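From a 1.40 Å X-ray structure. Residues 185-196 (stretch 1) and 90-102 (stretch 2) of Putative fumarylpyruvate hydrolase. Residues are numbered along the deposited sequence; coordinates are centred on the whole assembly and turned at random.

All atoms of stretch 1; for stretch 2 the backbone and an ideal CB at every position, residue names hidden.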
# COMPACT_ATOMS: atom_id res chain seq x y z
N PRO B 185 -14.70 0.23 18.60
CA PRO B 185 -15.05 1.58 18.18
C PRO B 185 -13.87 2.32 17.57
O PRO B 185 -12.72 1.91 17.69
CB PRO B 185 -15.51 2.28 19.46
CG PRO B 185 -15.15 1.39 20.59
CD PRO B 185 -14.79 0.03 20.06
N VAL B 186 -14.19 3.45 16.94
CA VAL B 186 -13.19 4.22 16.22
C VAL B 186 -11.95 4.56 17.06
O VAL B 186 -10.83 4.38 16.59
CB VAL B 186 -13.84 5.47 15.58
CG1 VAL B 186 -12.79 6.45 15.07
CG2 VAL B 186 -14.79 5.04 14.47
N PRO B 187 -12.12 5.02 18.34
CA PRO B 187 -10.90 5.37 19.11
C PRO B 187 -9.97 4.16 19.30
O PRO B 187 -8.74 4.33 19.29
CB PRO B 187 -11.44 5.83 20.47
CG PRO B 187 -12.85 6.25 20.21
CD PRO B 187 -13.34 5.41 19.07
N ASP B 188 -10.54 2.97 19.47
CA ASP B 188 -9.71 1.76 19.63
C ASP B 188 -9.08 1.32 18.32
O ASP B 188 -7.96 0.88 18.31
CB ASP B 188 -10.51 0.61 20.21
CG ASP B 188 -10.96 0.89 21.60
OD1 ASP B 188 -10.10 0.98 22.47
OD2 ASP B 188 -12.16 1.04 21.80
N VAL B 189 -9.81 1.47 17.21
CA VAL B 189 -9.23 1.16 15.91
C VAL B 189 -8.01 2.06 15.65
O VAL B 189 -6.95 1.57 15.24
CB VAL B 189 -10.28 1.29 14.80
CG1 VAL B 189 -9.62 1.09 13.45
CG2 VAL B 189 -11.33 0.20 14.99
N ILE B 190 -8.16 3.36 15.92
CA ILE B 190 -7.06 4.31 15.76
C ILE B 190 -5.87 3.88 16.62
O ILE B 190 -4.73 3.86 16.17
CB ILE B 190 -7.50 5.73 16.12
CG1 ILE B 190 -8.47 6.26 15.05
CG2 ILE B 190 -6.31 6.65 16.36
CD1 ILE B 190 -9.20 7.50 15.47
N ALA B 191 -6.13 3.60 17.90
CA ALA B 191 -5.07 3.15 18.81
C ALA B 191 -4.31 1.92 18.27
O ALA B 191 -3.08 1.89 18.26
CB ALA B 191 -5.66 2.87 20.20
N TYR B 192 -5.05 0.91 17.79
CA TYR B 192 -4.45 -0.30 17.26
C TYR B 192 -3.56 -0.01 16.04
O TYR B 192 -2.42 -0.50 15.97
CB TYR B 192 -5.54 -1.29 16.86
CG TYR B 192 -5.91 -2.28 17.94
CD1 TYR B 192 -5.02 -3.27 18.30
CD2 TYR B 192 -7.15 -2.23 18.59
CE1 TYR B 192 -5.32 -4.19 19.28
CE2 TYR B 192 -7.47 -3.15 19.58
CZ TYR B 192 -6.54 -4.13 19.93
OH TYR B 192 -6.80 -5.08 20.89
N VAL B 193 -4.03 0.82 15.10
CA VAL B 193 -3.19 1.12 13.94
C VAL B 193 -1.90 1.80 14.42
O VAL B 193 -0.80 1.46 13.96
CB VAL B 193 -3.88 2.00 12.88
CG1 VAL B 193 -2.89 2.44 11.79
CG2 VAL B 193 -5.06 1.26 12.25
N SER B 194 -2.04 2.72 15.37
CA SER B 194 -0.89 3.50 15.86
C SER B 194 0.14 2.68 16.64
O SER B 194 1.21 3.20 16.94
CB SER B 194 -1.38 4.65 16.75
OG SER B 194 -1.71 4.19 18.06
N ARG B 195 -0.17 1.43 16.98
CA ARG B 195 0.80 0.56 17.64
C ARG B 195 1.59 -0.26 16.61
O ARG B 195 2.57 -0.89 16.97
CB ARG B 195 0.12 -0.32 18.70
CG ARG B 195 -0.42 0.50 19.86
CD ARG B 195 -0.86 -0.35 21.04
NE ARG B 195 -2.08 -1.11 20.80
CZ ARG B 195 -3.30 -0.75 21.21
NH1 ARG B 195 -3.48 0.38 21.87
NH2 ARG B 195 -4.34 -1.52 20.94
N SER B 196 1.15 -0.27 15.35
CA SER B 196 1.80 -1.00 14.27
C SER B 196 2.71 -0.11 13.43
O SER B 196 3.81 -0.53 13.03
CB SER B 196 0.73 -1.62 13.39
OG SER B 196 1.34 -2.19 12.24
N UNK B 90 -18.65 1.30 4.31
CA UNK B 90 -17.88 1.58 5.55
C UNK B 90 -17.85 3.06 5.86
O UNK B 90 -17.76 3.88 4.95
CB UNK B 90 -16.45 1.06 5.43
N UNK B 91 -17.84 3.38 7.16
CA UNK B 91 -17.46 4.71 7.63
C UNK B 91 -15.94 4.89 7.47
O UNK B 91 -15.17 4.05 7.92
CB UNK B 91 -17.88 4.91 9.09
N UNK B 92 -15.54 5.98 6.82
CA UNK B 92 -14.13 6.28 6.62
C UNK B 92 -13.72 7.44 7.55
O UNK B 92 -14.40 8.48 7.63
CB UNK B 92 -13.85 6.63 5.16
N UNK B 93 -12.66 7.22 8.33
CA UNK B 93 -12.12 8.22 9.25
C UNK B 93 -10.86 8.83 8.68
O UNK B 93 -9.96 8.11 8.24
CB UNK B 93 -11.84 7.60 10.62
N UNK B 94 -10.82 10.16 8.63
CA UNK B 94 -9.66 10.89 8.08
C UNK B 94 -8.85 11.48 9.22
O UNK B 94 -9.39 12.20 10.05
CB UNK B 94 -10.10 11.99 7.12
N UNK B 95 -7.54 11.20 9.23
CA UNK B 95 -6.67 11.60 10.34
C UNK B 95 -6.03 12.96 10.07
O UNK B 95 -5.54 13.22 8.97
CB UNK B 95 -5.59 10.55 10.57
N UNK B 96 -5.98 13.81 11.09
CA UNK B 96 -5.37 15.14 10.95
C UNK B 96 -4.16 15.40 11.83
O UNK B 96 -3.55 16.46 11.74
CB UNK B 96 -6.42 16.21 11.25
N UNK B 97 -3.73 14.41 12.63
CA UNK B 97 -2.61 14.61 13.55
C UNK B 97 -1.83 13.33 13.70
O UNK B 97 -2.41 12.27 13.99
CB UNK B 97 -3.10 15.09 14.92
N UNK B 98 -0.51 13.44 13.54
CA UNK B 98 0.35 12.27 13.64
C UNK B 98 0.31 11.66 15.05
O UNK B 98 0.08 12.35 16.04
CB UNK B 98 1.79 12.64 13.27
N UNK B 99 0.60 10.38 15.15
CA UNK B 99 0.86 9.81 16.46
C UNK B 99 1.21 8.36 16.45
O UNK B 99 0.77 7.62 15.59
CB UNK B 99 -0.36 10.01 17.36
N UNK B 100 2.01 7.94 17.42
CA UNK B 100 2.21 6.51 17.66
C UNK B 100 1.75 6.16 19.07
O UNK B 100 1.76 7.02 19.97
CB UNK B 100 3.68 6.12 17.46
N UNK B 101 1.33 4.91 19.26
CA UNK B 101 0.88 4.43 20.57
C UNK B 101 -0.13 5.41 21.19
O UNK B 101 0.01 5.85 22.34
CB UNK B 101 2.08 4.24 21.51
N UNK B 102 -1.17 5.72 20.41
CA UNK B 102 -2.19 6.67 20.81
C UNK B 102 -3.16 5.98 21.78
O UNK B 102 -3.67 4.90 21.49
CB UNK B 102 -2.93 7.22 19.59

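Positions 90 to 95 have extended backbone angles and form a strand that passes the helix of stretch 1 at 56°, with 11.0 Å between the axes at closest approach. At that spacing, only side chains pointing toward the helix can meet it, and here these alternate.

At 90, 92 and 94 the side chains are out of reach of stretch 1, which leaves their identity open; they are Glu 90, Val 92 and Ala 94.

Position 91 points toward the helix, yet its CB falls short of it. A long apolar chain would suit the methyls of Val 186, and the residue is Leu 91, whose CD2 comes within 4.5 Å of Val 186 CG2. At 93 the ideal CB lies 4.7 Å from Val 186 CG1, room for a modest apolar group such as valine, and perhaps a longer one. Val 93, chi1 t, sets its CG2 3.9 Å from Val 186 CG1. Position 95 again points toward the helix from a distance, and the apolar end of Ile 190 favours leucine, isoleucine or methionine. Ile 95, with both chi angles m, brings CD1 to 4.3 Å from Ile 190 CD1.

Positions 96 to 98 are out of reach, and stretch 1 sets no preference there: Gly 96, Lys 97 and Asp 98. At 99, phi/psi of -179/150 is fully extended, which glycine accepts readily, although other residues are not excluded. Gly 99 places its O 3.8 Å from Ser 194 CB.

Position 100 directs its CB sideways, 3.9 Å from Ser 194 O; a polar or long chain could continue past the helix. The end of Arg 100 leads away, while its CA makes a CA-H...O contact of 3.5 Å with Ser 194 O.

At 101, phi/psi of 49/53 is left-handed, favouring glycine, asparagine or aspartate but tolerating others. CB points away, so the backbone does the main work: N of the deposited Ser 101 donates to Ser 194 O (2.9 Å, 175°). Its OG remains 4.3 Å from Arg 195 CG.

Position 102 points toward the helix, its ideal CB 4.7 Å from both Ala 191 CA and Ile 190 CG2. A branched or long apolar chain fits. Ile 102 places CD1 4.1 Å from Ile 190 CG2, and its N donates to Ser 194 OG (2.9 Å, 165°). Ser 194 OG itself donates to Ala 191 O (2.7 Å), so it serves as both acceptor and donor. Ile 102 O packs 3.1 Å from Ala 191 CB and accepts from a water (2.7 Å to the water O), which in turn accepts from Arg 195 NH1 (2.6 Å).

Stretch 2, residues 90-102: ELVVAIGKDGRSI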
# COMPACT_ATOMS: atom_id res chain seq x y z
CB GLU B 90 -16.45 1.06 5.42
CG GLU B 90 -16.45 -0.38 4.94
CD GLU B 90 -15.23 -1.20 5.27
OE1 GLU B 90 -14.38 -0.80 6.08
OE2 GLU B 90 -15.21 -2.31 4.71
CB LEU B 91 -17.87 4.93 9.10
CG LEU B 91 -17.47 6.29 9.67
CD1 LEU B 91 -18.36 7.39 9.11
CD2 LEU B 91 -17.57 6.26 11.19
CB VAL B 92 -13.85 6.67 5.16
CG1 VAL B 92 -12.40 7.13 4.97
CG2 VAL B 92 -14.12 5.47 4.25
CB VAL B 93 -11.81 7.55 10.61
CG1 VAL B 93 -11.37 8.61 11.59
CG2 VAL B 93 -13.04 6.81 11.15
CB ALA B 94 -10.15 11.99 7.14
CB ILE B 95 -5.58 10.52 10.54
CG1 ILE B 95 -6.24 9.17 10.86
CG2 ILE B 95 -4.52 10.92 11.59
CD1 ILE B 95 -7.09 9.16 12.14
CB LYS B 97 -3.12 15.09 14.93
CG LYS B 97 -2.04 15.35 15.97
CD LYS B 97 -2.64 16.01 17.20
CE LYS B 97 -3.66 15.14 17.92
NZ LYS B 97 -4.06 15.75 19.21
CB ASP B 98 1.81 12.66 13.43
CG ASP B 98 2.12 13.26 12.04
OD1 ASP B 98 1.28 13.26 11.10
OD2 ASP B 98 3.27 13.74 11.90
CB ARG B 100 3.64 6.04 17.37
CG ARG B 100 4.68 6.53 18.33
CD ARG B 100 6.02 5.84 18.06
NE ARG B 100 6.51 6.02 16.68
CZ ARG B 100 7.07 7.12 16.20
NH1 ARG B 100 7.20 8.22 16.97
NH2 ARG B 100 7.51 7.14 14.95
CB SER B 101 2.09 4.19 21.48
OG SER B 101 2.86 3.11 20.96
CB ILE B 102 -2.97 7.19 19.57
CG1 ILE B 102 -2.01 7.87 18.58
CG2 ILE B 102 -4.09 8.15 19.99
CD1 ILE B 102 -2.63 8.14 17.23
O HOH W 1 -2.14 2.64 21.66
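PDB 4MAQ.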